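Local coordinates for protein putative DD-carboxypeptidase TP_0574 (Treponema pallidum, PDB 1O75) that binds penicillin and has zinc-stimulated carboxypeptidase activity on synthetic depsipeptides, and is possibly a D,D-carboxypeptidase that lowers peptidoglycan cross-linking, at residues Thr8-Ala13 against Pro159-His164; Asp44-Met49 against Phe302-Gly307; Glu76-Lys81 against Ser142-Ile147; Ser108-Asp113 against Glu123-Ala128. The protein carries 2 engineered substitutions. One frame throughout, in Å; residues are numbered along the deposited sequence.

Contact 1: Thr8-Ala13 against Pro159-His164; sequences TSYGYA and PVAVPH. Engineered in segment 8-13: S9 (natural residue His).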
loop_
_atom_site.group_PDB
_atom_site.type_symbol
_atom_site.label_atom_id
_atom_site.label_comp_id
_atom_site.label_asym_id
_atom_site.label_seq_id
_atom_site.Cartn_x
_atom_site.Cartn_y
_atom_site.Cartn_z
ATOM N N THR B 8 -29.450 -2.040 37.543
ATOM C CA THR B 8 -28.263 -1.598 36.820
ATOM C C THR B 8 -28.626 -1.491 35.344
ATOM O O THR B 8 -29.202 -2.426 34.782
ATOM C CB THR B 8 -27.107 -2.619 36.962
ATOM O OG1 THR B 8 -26.666 -2.665 38.325
ATOM C CG2 THR B 8 -25.935 -2.238 36.056
ATOM N N SER B 9 -28.308 -0.358 34.720
ATOM C CA SER B 9 -28.595 -0.182 33.296
ATOM C C SER B 9 -27.327 -0.377 32.454
ATOM O O SER B 9 -26.218 -0.057 32.889
ATOM C CB SER B 9 -29.200 1.196 33.037
ATOM O OG SER B 9 -28.440 2.207 33.662
ATOM N N TYR B 10 -27.508 -0.900 31.249
ATOM C CA TYR B 10 -26.403 -1.183 30.350
ATOM C C TYR B 10 -26.485 -0.429 29.027
ATOM O O TYR B 10 -27.560 -0.289 28.455
ATOM C CB TYR B 10 -26.341 -2.684 30.078
ATOM C CG TYR B 10 -26.136 -3.515 31.330
ATOM C CD1 TYR B 10 -27.220 -3.927 32.112
ATOM C CD2 TYR B 10 -24.856 -3.888 31.735
ATOM C CE1 TYR B 10 -27.028 -4.696 33.261
ATOM C CE2 TYR B 10 -24.650 -4.651 32.875
ATOM C CZ TYR B 10 -25.736 -5.052 33.632
ATOM O OH TYR B 10 -25.520 -5.808 34.754
ATOM N N GLY B 11 -25.338 0.052 28.553
ATOM C CA GLY B 11 -25.298 0.781 27.303
ATOM C C GLY B 11 -23.907 1.312 26.991
ATOM O O GLY B 11 -22.893 0.768 27.456
ATOM N N TYR B 12 -23.863 2.375 26.194
ATOM C CA TYR B 12 -22.609 3.000 25.804
ATOM C C TYR B 12 -22.492 4.382 26.396
ATOM O O TYR B 12 -23.487 5.093 26.561
ATOM C CB TYR B 12 -22.509 3.092 24.276
ATOM C CG TYR B 12 -22.254 1.761 23.606
ATOM C CD1 TYR B 12 -21.045 1.094 23.785
ATOM C CD2 TYR B 12 -23.229 1.159 22.803
ATOM C CE1 TYR B 12 -20.807 -0.140 23.183
ATOM C CE2 TYR B 12 -23.002 -0.078 22.198
ATOM C CZ TYR B 12 -21.788 -0.723 22.392
ATOM O OH TYR B 12 -21.554 -1.954 21.818
ATOM N N ALA B 13 -21.260 4.764 26.705
ATOM C CA ALA B 13 -20.982 6.071 27.272
ATOM C C ALA B 13 -19.714 6.621 26.632
ATOM O O ALA B 13 -18.868 5.867 26.156
ATOM C CB ALA B 13 -20.808 5.970 28.788
ATOM N N PRO B 159 -18.643 0.356 26.348
ATOM C CA PRO B 159 -19.728 -0.393 26.989
ATOM C C PRO B 159 -19.644 -0.265 28.511
ATOM O O PRO B 159 -18.608 -0.571 29.128
ATOM C CB PRO B 159 -19.512 -1.819 26.496
ATOM C CG PRO B 159 -18.019 -1.893 26.322
ATOM C CD PRO B 159 -17.678 -0.553 25.706
ATOM N N VAL B 160 -20.727 0.211 29.121
ATOM C CA VAL B 160 -20.736 0.387 30.568
ATOM C C VAL B 160 -21.954 -0.182 31.296
ATOM O O VAL B 160 -23.001 -0.462 30.689
ATOM C CB VAL B 160 -20.613 1.885 30.960
ATOM C CG1 VAL B 160 -19.241 2.427 30.566
ATOM C CG2 VAL B 160 -21.728 2.708 30.292
ATOM N N ALA B 161 -21.773 -0.375 32.603
ATOM C CA ALA B 161 -22.826 -0.845 33.511
ATOM C C ALA B 161 -22.952 0.339 34.453
ATOM O O ALA B 161 -21.962 0.751 35.066
ATOM C CB ALA B 161 -22.382 -2.083 34.277
ATOM N N VAL B 162 -24.153 0.902 34.548
ATOM C CA VAL B 162 -24.390 2.078 35.375
ATOM C C VAL B 162 -25.390 1.788 36.493
ATOM O O VAL B 162 -26.526 1.393 36.232
ATOM C CB VAL B 162 -24.945 3.255 34.516
ATOM C CG1 VAL B 162 -25.216 4.478 35.389
ATOM C CG2 VAL B 162 -23.959 3.602 33.411
ATOM N N PRO B 163 -24.970 1.978 37.754
ATOM C CA PRO B 163 -25.870 1.726 38.883
ATOM C C PRO B 163 -27.004 2.742 38.831
ATOM O O PRO B 163 -26.797 3.893 38.450
ATOM C CB PRO B 163 -24.972 1.937 40.105
ATOM C CG PRO B 163 -23.575 1.715 39.567
ATOM C CD PRO B 163 -23.641 2.396 38.228
ATOM N N HIS B 164 -28.196 2.308 39.218
ATOM C CA HIS B 164 -29.369 3.173 39.219
ATOM C C HIS B 164 -29.111 4.578 39.769
ATOM O O HIS B 164 -29.469 5.568 39.142
ATOM C CB HIS B 164 -30.493 2.518 40.023
ATOM C CG HIS B 164 -31.764 3.302 40.012
ATOM N ND1 HIS B 164 -32.579 3.378 38.903
ATOM C CD2 HIS B 164 -32.329 4.096 40.952
ATOM C CE1 HIS B 164 -33.591 4.188 39.160
ATOM N NE2 HIS B 164 -33.463 4.638 40.396
#
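Antiparallel pairing of strand 8-16 with the end of strand 143-163 shows how a mixed β-sheet satisfies its backbone from two sides. Two hydrogen-bonded pairs carry the ladder, S9 with V162 and G11 with V160. V162 N donates to S9 O at 2.8 Å, nearly along the C=O axis, and V160 N meets G11 O at 2.8 Å with an N-H...O angle of 173°. The return bond from S9 N to V162 O is 2.9 Å; that from G11 N to V160 O stretches to 3.2 Å. In the non-hydrogen-bonded pairs the polar backbone atoms turn outward: Y10 and Y12 bond to D179 and V177, P159 and A161 to K190. On the face of Y10, Y12, A161 and P159, the Y10 ring brings CE2 to 3.7 Å from A161 CB, and the Y12 ring crosses P159 obliquely. The other face carries V160, whose CG2 lies 3.7 Å from A13 CB, and V162, which also packs on A170 of helix 167-173. At the engineered S9, OG sits in the crowded position between backbone N and carbonyl carbon (chi1 49°) and adds a weak 3.3 Å hydrogen bond to V162 O.

Contact 2: Asp44-Met49 against Phe302-Gly307; sequences DLDAGM and FDRFKG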
loop_
_atom_site.group_PDB
_atom_site.type_symbol
_atom_site.label_atom_id
_atom_site.label_comp_id
_atom_site.label_asym_id
_atom_site.label_seq_id
_atom_site.Cartn_x
_atom_site.Cartn_y
_atom_site.Cartn_z
ATOM N N ASP B 44 5.707 18.131 16.017
ATOM C CA ASP B 44 5.622 17.775 17.434
ATOM C C ASP B 44 5.040 16.381 17.624
ATOM O O ASP B 44 4.200 15.939 16.845
ATOM C CB ASP B 44 4.705 18.733 18.190
ATOM C CG ASP B 44 5.394 20.007 18.594
ATOM O OD1 ASP B 44 6.613 20.121 18.338
ATOM O OD2 ASP B 44 4.706 20.887 19.175
ATOM N N LEU B 45 5.487 15.695 18.668
ATOM C CA LEU B 45 4.947 14.385 18.977
ATOM C C LEU B 45 4.059 14.622 20.188
ATOM O O LEU B 45 4.249 15.603 20.905
ATOM C CB LEU B 45 6.072 13.411 19.320
ATOM C CG LEU B 45 7.037 13.140 18.170
ATOM C CD1 LEU B 45 8.133 12.188 18.615
ATOM C CD2 LEU B 45 6.256 12.574 16.976
ATOM N N ASP B 46 3.067 13.760 20.396
ATOM C CA ASP B 46 2.188 13.869 21.567
ATOM C C ASP B 46 2.943 13.028 22.599
ATOM O O ASP B 46 2.684 11.841 22.749
ATOM C CB ASP B 46 0.820 13.236 21.289
ATOM C CG ASP B 46 -0.073 13.200 22.525
ATOM O OD1 ASP B 46 0.414 13.502 23.642
ATOM O OD2 ASP B 46 -1.269 12.867 22.380
ATOM N N ALA B 47 3.872 13.656 23.307
ATOM C CA ALA B 47 4.711 12.949 24.262
ATOM C C ALA B 47 4.277 12.989 25.719
ATOM O O ALA B 47 5.038 12.595 26.596
ATOM C CB ALA B 47 6.146 13.471 24.135
ATOM N N GLY B 48 3.061 13.441 25.986
ATOM C CA GLY B 48 2.607 13.524 27.361
ATOM C C GLY B 48 1.843 12.324 27.872
ATOM O O GLY B 48 2.129 11.173 27.524
ATOM N N MET B 49 0.876 12.614 28.729
ATOM C CA MET B 49 0.030 11.601 29.321
ATOM C C MET B 49 -1.238 11.391 28.491
ATOM O O MET B 49 -1.135 11.160 27.287
ATOM C CB MET B 49 -0.285 11.985 30.771
ATOM C CG MET B 49 0.967 11.903 31.698
ATOM S SD MET B 49 1.641 10.182 31.826
ATOM C CE MET B 49 0.356 9.415 32.821
ATOM N N PHE B 302 7.812 8.966 25.809
ATOM C CA PHE B 302 6.544 9.624 26.116
ATOM C C PHE B 302 6.213 9.401 27.578
ATOM O O PHE B 302 6.497 8.340 28.125
ATOM C CB PHE B 302 5.398 9.056 25.270
ATOM C CG PHE B 302 5.485 9.383 23.785
ATOM C CD1 PHE B 302 6.478 10.228 23.275
ATOM C CD2 PHE B 302 4.541 8.853 22.903
ATOM C CE1 PHE B 302 6.524 10.537 21.899
ATOM C CE2 PHE B 302 4.570 9.147 21.548
ATOM C CZ PHE B 302 5.568 9.996 21.035
ATOM N N ASP B 303 5.591 10.377 28.221
ATOM C CA ASP B 303 5.258 10.202 29.631
ATOM C C ASP B 303 4.345 9.012 29.894
ATOM O O ASP B 303 4.492 8.334 30.921
ATOM C CB ASP B 303 4.606 11.456 30.204
ATOM C CG ASP B 303 5.538 12.659 30.205
ATOM O OD1 ASP B 303 6.777 12.481 30.174
ATOM O OD2 ASP B 303 5.014 13.786 30.241
ATOM N N ARG B 304 3.398 8.742 28.983
ATOM C CA ARG B 304 2.496 7.620 29.209
ATOM C C ARG B 304 3.171 6.262 29.062
ATOM O O ARG B 304 2.551 5.235 29.340
ATOM C CB ARG B 304 1.267 7.701 28.287
ATOM C CG ARG B 304 1.538 7.643 26.767
ATOM C CD ARG B 304 0.204 7.913 25.976
ATOM N NE ARG B 304 0.468 8.084 24.543
ATOM C CZ ARG B 304 0.951 9.202 23.996
ATOM N NH1 ARG B 304 1.194 10.258 24.754
ATOM N NH2 ARG B 304 1.282 9.239 22.703
ATOM N N PHE B 305 4.419 6.256 28.610
ATOM C CA PHE B 305 5.196 5.019 28.449
ATOM C C PHE B 305 6.458 5.040 29.335
ATOM O O PHE B 305 7.411 4.298 29.108
ATOM C CB PHE B 305 5.598 4.813 26.974
ATOM C CG PHE B 305 4.413 4.713 26.039
ATOM C CD1 PHE B 305 3.352 3.881 26.351
ATOM C CD2 PHE B 305 4.358 5.465 24.859
ATOM C CE1 PHE B 305 2.226 3.792 25.505
ATOM C CE2 PHE B 305 3.243 5.389 23.994
ATOM C CZ PHE B 305 2.173 4.555 24.316
ATOM N N LYS B 306 6.441 5.891 30.347
ATOM C CA LYS B 306 7.585 6.033 31.241
ATOM C C LYS B 306 8.053 4.679 31.779
ATOM O O LYS B 306 7.269 3.947 32.370
ATOM C CB LYS B 306 7.215 6.950 32.417
ATOM C CG LYS B 306 8.404 7.269 33.309
ATOM C CD LYS B 306 8.021 8.131 34.512
ATOM C CE LYS B 306 9.203 8.227 35.478
ATOM N NZ LYS B 306 8.982 9.249 36.543
ATOM N N GLY B 307 9.322 4.354 31.542
ATOM C CA GLY B 307 9.885 3.105 32.026
ATOM C C GLY B 307 9.911 2.007 30.982
ATOM O O GLY B 307 10.481 0.938 31.210
#
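Two irregular loops meet here, one running from helix 17-25 to strand 53-56 and the other from strand 293-298 to strand 311-319, and main-chain carbonyls supply most of the grip. R304 is the principal donor. Its CG takes the crowded position between backbone N and carbonyl carbon (chi1 62°), and the chain then runs extended to NE, bringing the guanidinium end-on to D46 O. NH1 and NH2 both bind that oxygen, close to the guanidinium plane: R304 NH2 donates to D46 O at 3.0 Å nearly along the C=O axis, whereas NH1 approaches from above the carbonyl plane. The D46 carboxylate, its plane turned 55° from the guanidinium, makes a longer salt bridge from OD1 to R304 NH1 at 3.5 Å, while OD2 is paired with K279 and R304 NH2 also bridges to D283. Tp47 domain a supplies the 44-49 loop and domain C the 302-307 loop, so the contact links the two. D46 is the centre of an inverse gamma turn; its carbonyl O also stands 3.4 Å above one face of the F302 ring, toward its rim. A47 CA makes a CH-pi contact with the F302 ring, 3.8 Å from its centroid. At the 3-10 turn 303-304, A47 O accepts from D303 N at 2.8 Å in a nearly straight bond, and G48 O accepts from R304 N and, weakly, from R304 NH1. M49, bent at chi2 and chi3, swings SD to 3.6 Å from D303 CB, crossing that side chain at about a right angle.

Contact 3: Glu76-Lys81 against Ser142-Ile147; sequences EKVLSK and SEEYKI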
loop_
_atom_site.group_PDB
_atom_site.type_symbol
_atom_site.label_atom_id
_atom_site.label_comp_id
_atom_site.label_asym_id
_atom_site.label_seq_id
_atom_site.Cartn_x
_atom_site.Cartn_y
_atom_site.Cartn_z
ATOM N N GLU B 76 -8.971 26.692 8.430
ATOM C CA GLU B 76 -8.775 28.077 8.004
ATOM C C GLU B 76 -9.679 28.375 6.818
ATOM O O GLU B 76 -9.851 27.535 5.922
ATOM C CB GLU B 76 -7.332 28.326 7.583
ATOM C CG GLU B 76 -6.319 27.942 8.611
ATOM C CD GLU B 76 -4.905 28.200 8.157
ATOM O OE1 GLU B 76 -4.632 28.110 6.940
ATOM O OE2 GLU B 76 -4.056 28.476 9.021
ATOM N N LYS B 77 -10.245 29.576 6.806
ATOM C CA LYS B 77 -11.141 29.962 5.722
ATOM C C LYS B 77 -10.507 29.790 4.356
ATOM O O LYS B 77 -9.377 30.224 4.108
ATOM C CB LYS B 77 -11.597 31.420 5.874
ATOM C CG LYS B 77 -12.639 31.808 4.818
ATOM C CD LYS B 77 -12.837 33.314 4.790
ATOM C CE LYS B 77 -13.747 33.748 3.656
ATOM N NZ LYS B 77 -13.741 35.249 3.551
ATOM N N VAL B 78 -11.244 29.129 3.470
ATOM C CA VAL B 78 -10.774 28.907 2.099
ATOM C C VAL B 78 -11.064 30.145 1.232
ATOM O O VAL B 78 -12.194 30.628 1.215
ATOM C CB VAL B 78 -11.499 27.704 1.466
ATOM C CG1 VAL B 78 -11.217 27.655 -0.021
ATOM C CG2 VAL B 78 -11.036 26.400 2.148
ATOM N N LEU B 79 -10.040 30.622 0.528
ATOM C CA LEU B 79 -10.120 31.772 -0.368
ATOM C C LEU B 79 -10.200 31.285 -1.813
ATOM O O LEU B 79 -10.785 31.944 -2.679
ATOM C CB LEU B 79 -8.894 32.671 -0.197
ATOM C CG LEU B 79 -8.798 33.340 1.175
ATOM C CD1 LEU B 79 -7.505 34.110 1.263
ATOM C CD2 LEU B 79 -10.001 34.271 1.386
ATOM N N SER B 80 -9.589 30.137 -2.094
ATOM C CA SER B 80 -9.683 29.582 -3.446
ATOM C C SER B 80 -9.259 28.137 -3.437
ATOM O O SER B 80 -8.538 27.702 -2.540
ATOM C CB SER B 80 -8.803 30.352 -4.437
ATOM O OG SER B 80 -7.443 29.997 -4.307
ATOM N N LYS B 81 -9.737 27.377 -4.408
ATOM C CA LYS B 81 -9.320 25.995 -4.488
ATOM C C LYS B 81 -9.419 25.502 -5.919
ATOM O O LYS B 81 -10.181 26.053 -6.727
ATOM C CB LYS B 81 -10.101 25.119 -3.513
ATOM C CG LYS B 81 -11.565 24.923 -3.756
ATOM C CD LYS B 81 -12.000 23.795 -2.829
ATOM C CE LYS B 81 -13.429 23.371 -3.020
ATOM N NZ LYS B 81 -13.774 22.267 -2.071
ATOM N N SER B 142 -22.396 27.392 5.243
ATOM C CA SER B 142 -22.149 27.571 3.821
ATOM C C SER B 142 -20.754 28.093 3.461
ATOM O O SER B 142 -20.490 28.417 2.301
ATOM C CB SER B 142 -23.216 28.507 3.242
ATOM O OG SER B 142 -24.485 28.227 3.819
ATOM N N GLU B 143 -19.871 28.214 4.445
ATOM C CA GLU B 143 -18.500 28.642 4.159
ATOM C C GLU B 143 -17.587 27.434 4.399
ATOM O O GLU B 143 -17.853 26.614 5.277
ATOM C CB GLU B 143 -18.067 29.789 5.057
ATOM C CG GLU B 143 -18.558 31.150 4.616
ATOM C CD GLU B 143 -17.682 32.264 5.166
ATOM O OE1 GLU B 143 -16.567 32.467 4.623
ATOM O OE2 GLU B 143 -18.106 32.923 6.147
ATOM N N GLU B 144 -16.512 27.341 3.629
ATOM C CA GLU B 144 -15.588 26.214 3.715
ATOM C C GLU B 144 -14.275 26.572 4.404
ATOM O O GLU B 144 -13.731 27.664 4.226
ATOM C CB GLU B 144 -15.316 25.672 2.302
ATOM C CG GLU B 144 -14.491 24.386 2.239
ATOM C CD GLU B 144 -14.201 23.949 0.811
ATOM O OE1 GLU B 144 -14.497 24.728 -0.117
ATOM O OE2 GLU B 144 -13.672 22.837 0.614
ATOM N N TYR B 145 -13.767 25.627 5.191
ATOM C CA TYR B 145 -12.519 25.817 5.923
ATOM C C TYR B 145 -11.617 24.614 5.705
ATOM O O TYR B 145 -12.082 23.496 5.779
ATOM C CB TYR B 145 -12.819 25.956 7.416
ATOM C CG TYR B 145 -13.603 27.199 7.766
ATOM C CD1 TYR B 145 -12.952 28.396 8.057
ATOM C CD2 TYR B 145 -14.998 27.183 7.782
ATOM C CE1 TYR B 145 -13.665 29.547 8.353
ATOM C CE2 TYR B 145 -15.723 28.332 8.077
ATOM C CZ TYR B 145 -15.044 29.508 8.360
ATOM O OH TYR B 145 -15.760 30.645 8.646
ATOM N N LYS B 146 -10.343 24.862 5.433
ATOM C CA LYS B 146 -9.368 23.799 5.228
ATOM C C LYS B 146 -8.867 23.316 6.598
ATOM O O LYS B 146 -8.322 24.100 7.381
ATOM C CB LYS B 146 -8.185 24.325 4.426
ATOM C CG LYS B 146 -7.028 23.334 4.239
ATOM C CD LYS B 146 -5.920 23.982 3.432
ATOM C CE LYS B 146 -4.525 23.522 3.834
ATOM N NZ LYS B 146 -3.965 22.490 2.914
ATOM N N ILE B 147 -9.055 22.028 6.874
ATOM C CA ILE B 147 -8.624 21.440 8.144
ATOM C C ILE B 147 -7.140 21.663 8.404
ATOM O O ILE B 147 -6.306 21.433 7.528
ATOM C CB ILE B 147 -8.935 19.926 8.161
ATOM C CG1 ILE B 147 -10.451 19.739 8.176
ATOM C CG2 ILE B 147 -8.255 19.245 9.394
ATOM C CD1 ILE B 147 -10.929 18.308 7.946
HETATM O O HOH W 1 -14.315 29.893 2.270
#
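This is a short antiparallel strand pairing with a salt bridge beside it, where strand 69-85 veers away from the start of strand 143-163. The axes of the short segments run at 126° to each other, so regular pairing is brief. E76 and K146 form a hydrogen-bonded pair: K146 N reaches E76 O at 2.8 Å on a lone pair, E76 N returns a bond to K146 O from above the carbonyl plane, and V78 N then donates to E144 O at 3.0 Å. Beyond V78 a water takes over, donating to V78 O and E144 O. At the non-hydrogen-bonded K77-Y145 pair, the Y145 ring has E76 C at its edge and its CD1 3.2 Å from K77 N. After the corner at L79, K81 reaches back toward strand 143-163: CG takes the crowded position (chi1 67°), then the chain extends to meet the extended E144 at about a right angle. E144 OE2 accepts from K81 NZ through its syn lone pair, at 2.7 Å, and OE1 more weakly. OE2 is also hydrogen-bonded to S137 OG, and K81 makes a cation-pi contact with W93 and touches a bound xenon. The polar ends of E76 and K146 turn to S387 and S375 of the second subunit. Strand 91-98 covers V78, K81 and E144 through Y95, while strand 137-140 flanks the 142-147 side through M139 and V140.

Contact 4: Ser108-Asp113 against Glu123-Ala128; sequences SASFQD and EAVEGA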
loop_
_atom_site.group_PDB
_atom_site.type_symbol
_atom_site.label_atom_id
_atom_site.label_comp_id
_atom_site.label_asym_id
_atom_site.label_seq_id
_atom_site.Cartn_x
_atom_site.Cartn_y
_atom_site.Cartn_z
ATOM N N SER B 108 -18.251 14.326 13.732
ATOM C CA SER B 108 -18.798 13.087 14.267
ATOM C C SER B 108 -19.769 12.477 13.278
ATOM O O SER B 108 -20.552 13.194 12.648
ATOM C CB SER B 108 -19.507 13.392 15.602
ATOM O OG SER B 108 -19.994 12.222 16.241
ATOM N N ALA B 109 -19.714 11.163 13.116
ATOM C CA ALA B 109 -20.625 10.514 12.207
ATOM C C ALA B 109 -20.961 9.162 12.784
ATOM O O ALA B 109 -20.187 8.619 13.571
ATOM C CB ALA B 109 -19.990 10.361 10.821
ATOM N N SER B 110 -22.128 8.638 12.414
ATOM C CA SER B 110 -22.569 7.336 12.868
ATOM C C SER B 110 -22.460 6.374 11.692
ATOM O O SER B 110 -23.209 6.476 10.709
ATOM C CB SER B 110 -24.010 7.402 13.372
ATOM O OG SER B 110 -24.102 8.333 14.444
ATOM N N PHE B 111 -21.524 5.439 11.805
ATOM C CA PHE B 111 -21.277 4.456 10.762
ATOM C C PHE B 111 -22.467 3.527 10.554
ATOM O O PHE B 111 -22.985 2.952 11.511
ATOM C CB PHE B 111 -20.044 3.612 11.113
ATOM C CG PHE B 111 -19.812 2.474 10.163
ATOM C CD1 PHE B 111 -19.353 2.717 8.869
ATOM C CD2 PHE B 111 -20.088 1.167 10.550
ATOM C CE1 PHE B 111 -19.173 1.663 7.970
ATOM C CE2 PHE B 111 -19.918 0.108 9.672
ATOM C CZ PHE B 111 -19.458 0.354 8.370
ATOM N N GLN B 112 -22.875 3.363 9.299
ATOM C CA GLN B 112 -24.001 2.482 8.961
ATOM C C GLN B 112 -23.503 1.196 8.304
ATOM O O GLN B 112 -23.834 0.104 8.752
ATOM C CB GLN B 112 -25.001 3.183 8.014
ATOM C CG GLN B 112 -25.706 4.401 8.609
ATOM C CD GLN B 112 -26.331 4.125 9.979
ATOM O OE1 GLN B 112 -25.902 4.686 10.998
ATOM N NE2 GLN B 112 -27.343 3.259 10.013
ATOM N N ASP B 113 -22.703 1.314 7.248
ATOM C CA ASP B 113 -22.188 0.124 6.581
ATOM C C ASP B 113 -21.247 0.441 5.427
ATOM O O ASP B 113 -21.098 1.598 5.021
ATOM C CB ASP B 113 -23.357 -0.719 6.055
ATOM C CG ASP B 113 -24.312 0.094 5.183
ATOM O OD1 ASP B 113 -23.939 0.415 4.035
ATOM O OD2 ASP B 113 -25.432 0.429 5.646
ATOM N N GLU B 123 -24.384 8.417 8.793
ATOM C CA GLU B 123 -25.270 9.554 8.910
ATOM C C GLU B 123 -24.690 10.556 9.869
ATOM O O GLU B 123 -23.840 10.223 10.705
ATOM C CB GLU B 123 -26.686 9.149 9.317
ATOM C CG GLU B 123 -26.835 8.171 10.431
ATOM C CD GLU B 123 -28.293 7.743 10.567
ATOM O OE1 GLU B 123 -29.145 8.633 10.780
ATOM O OE2 GLU B 123 -28.592 6.531 10.447
ATOM N N ALA B 124 -25.137 11.795 9.713
ATOM C CA ALA B 124 -24.682 12.911 10.514
ATOM C C ALA B 124 -25.144 12.787 11.941
ATOM O O ALA B 124 -26.039 12.003 12.257
ATOM C CB ALA B 124 -25.178 14.237 9.915
ATOM N N VAL B 125 -24.518 13.591 12.792
ATOM C CA VAL B 125 -24.807 13.618 14.209
ATOM C C VAL B 125 -25.092 15.058 14.624
ATOM O O VAL B 125 -24.339 15.981 14.301
ATOM C CB VAL B 125 -23.596 13.084 15.036
ATOM C CG1 VAL B 125 -23.811 13.364 16.522
ATOM C CG2 VAL B 125 -23.428 11.587 14.813
ATOM N N GLU B 126 -26.197 15.229 15.340
ATOM C CA GLU B 126 -26.623 16.530 15.831
ATOM C C GLU B 126 -25.486 17.286 16.519
ATOM O O GLU B 126 -24.830 16.749 17.413
ATOM C CB GLU B 126 -27.771 16.315 16.826
ATOM C CG GLU B 126 -28.172 17.540 17.632
ATOM C CD GLU B 126 -28.755 18.638 16.768
ATOM O OE1 GLU B 126 -29.546 18.304 15.854
ATOM O OE2 GLU B 126 -28.436 19.826 17.009
ATOM N N GLY B 127 -25.248 18.524 16.099
ATOM C CA GLY B 127 -24.215 19.328 16.736
ATOM C C GLY B 127 -22.810 19.183 16.186
ATOM O O GLY B 127 -21.865 19.795 16.697
ATOM N N ALA B 128 -22.658 18.394 15.132
ATOM C CA ALA B 128 -21.330 18.206 14.563
ATOM C C ALA B 128 -21.383 18.032 13.054
ATOM O O ALA B 128 -22.421 17.664 12.514
ATOM C CB ALA B 128 -20.687 16.966 15.191
HETATM O O HOH W 2 -22.455 14.969 11.842
HETATM O O HOH W 3 -26.217 9.996 13.788
#
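The amide of Q112 and the carboxylate of E123 are the flat groups that meet here; their side chains cross obliquely with the two planes 72° apart. E123 gets there with CG in the crowded position between backbone N and carbonyl carbon (chi1 46°) and an extended chain beyond it. Both lie on the β-hairpin of strands 101-114 and 120-124, whose ladder is regular at S110 and E123. S110 N donates to E123 O at 2.9 Å, almost perfectly straight at 177° and nearly along the C=O axis; E123 N returns the bond to S110 O at 3.0 Å on a lone pair. Q112 and D113 together face K121 in a classic beta bulge. A type II turn runs from V125 to A128, closed by A128 N to V125 O and carrying G127 at a positive phi. V125 leans back over the 108-113 segment, its CG2 3.3 Å from S110 OG, and S108 CB meets A128 CB at 3.8 Å. Two waters fill in where direct pairing lapses. One accepts from V125 N at 2.7 Å and lies within donating distance of S108 O and A128 O; the other links S110 OG to A124 O. S108 OG instead pairs with K156. The chemistry implies a join whose backbone pairing is direct at S110-E123, while toward the turn water links the polar backbone atoms and V125 and A128 pack directly.

How the contacts relate
Contact 1 is the buried member of the set and contact 4 the surface one, with contacts 2 and 3 partly buried. Contacts 1 and 3 use distant parts of strand 143-163, their centres about 41 Å apart, and contact 4 joins the same mixed sheet through strand 101-114, a neighbour of strand 69-85. Regular backbone pairing dominates contact 1; in contacts 3 and 4 it shortens and waters bridge the diverging segments, with a salt bridge added in contact 3. Contact 2 stands apart: it joins loops of Tp47 domains a and C, and an arginine binding carbonyl oxygens replaces the ladder. Contacts 3 and 4 are nested within the loop closed by contact 1.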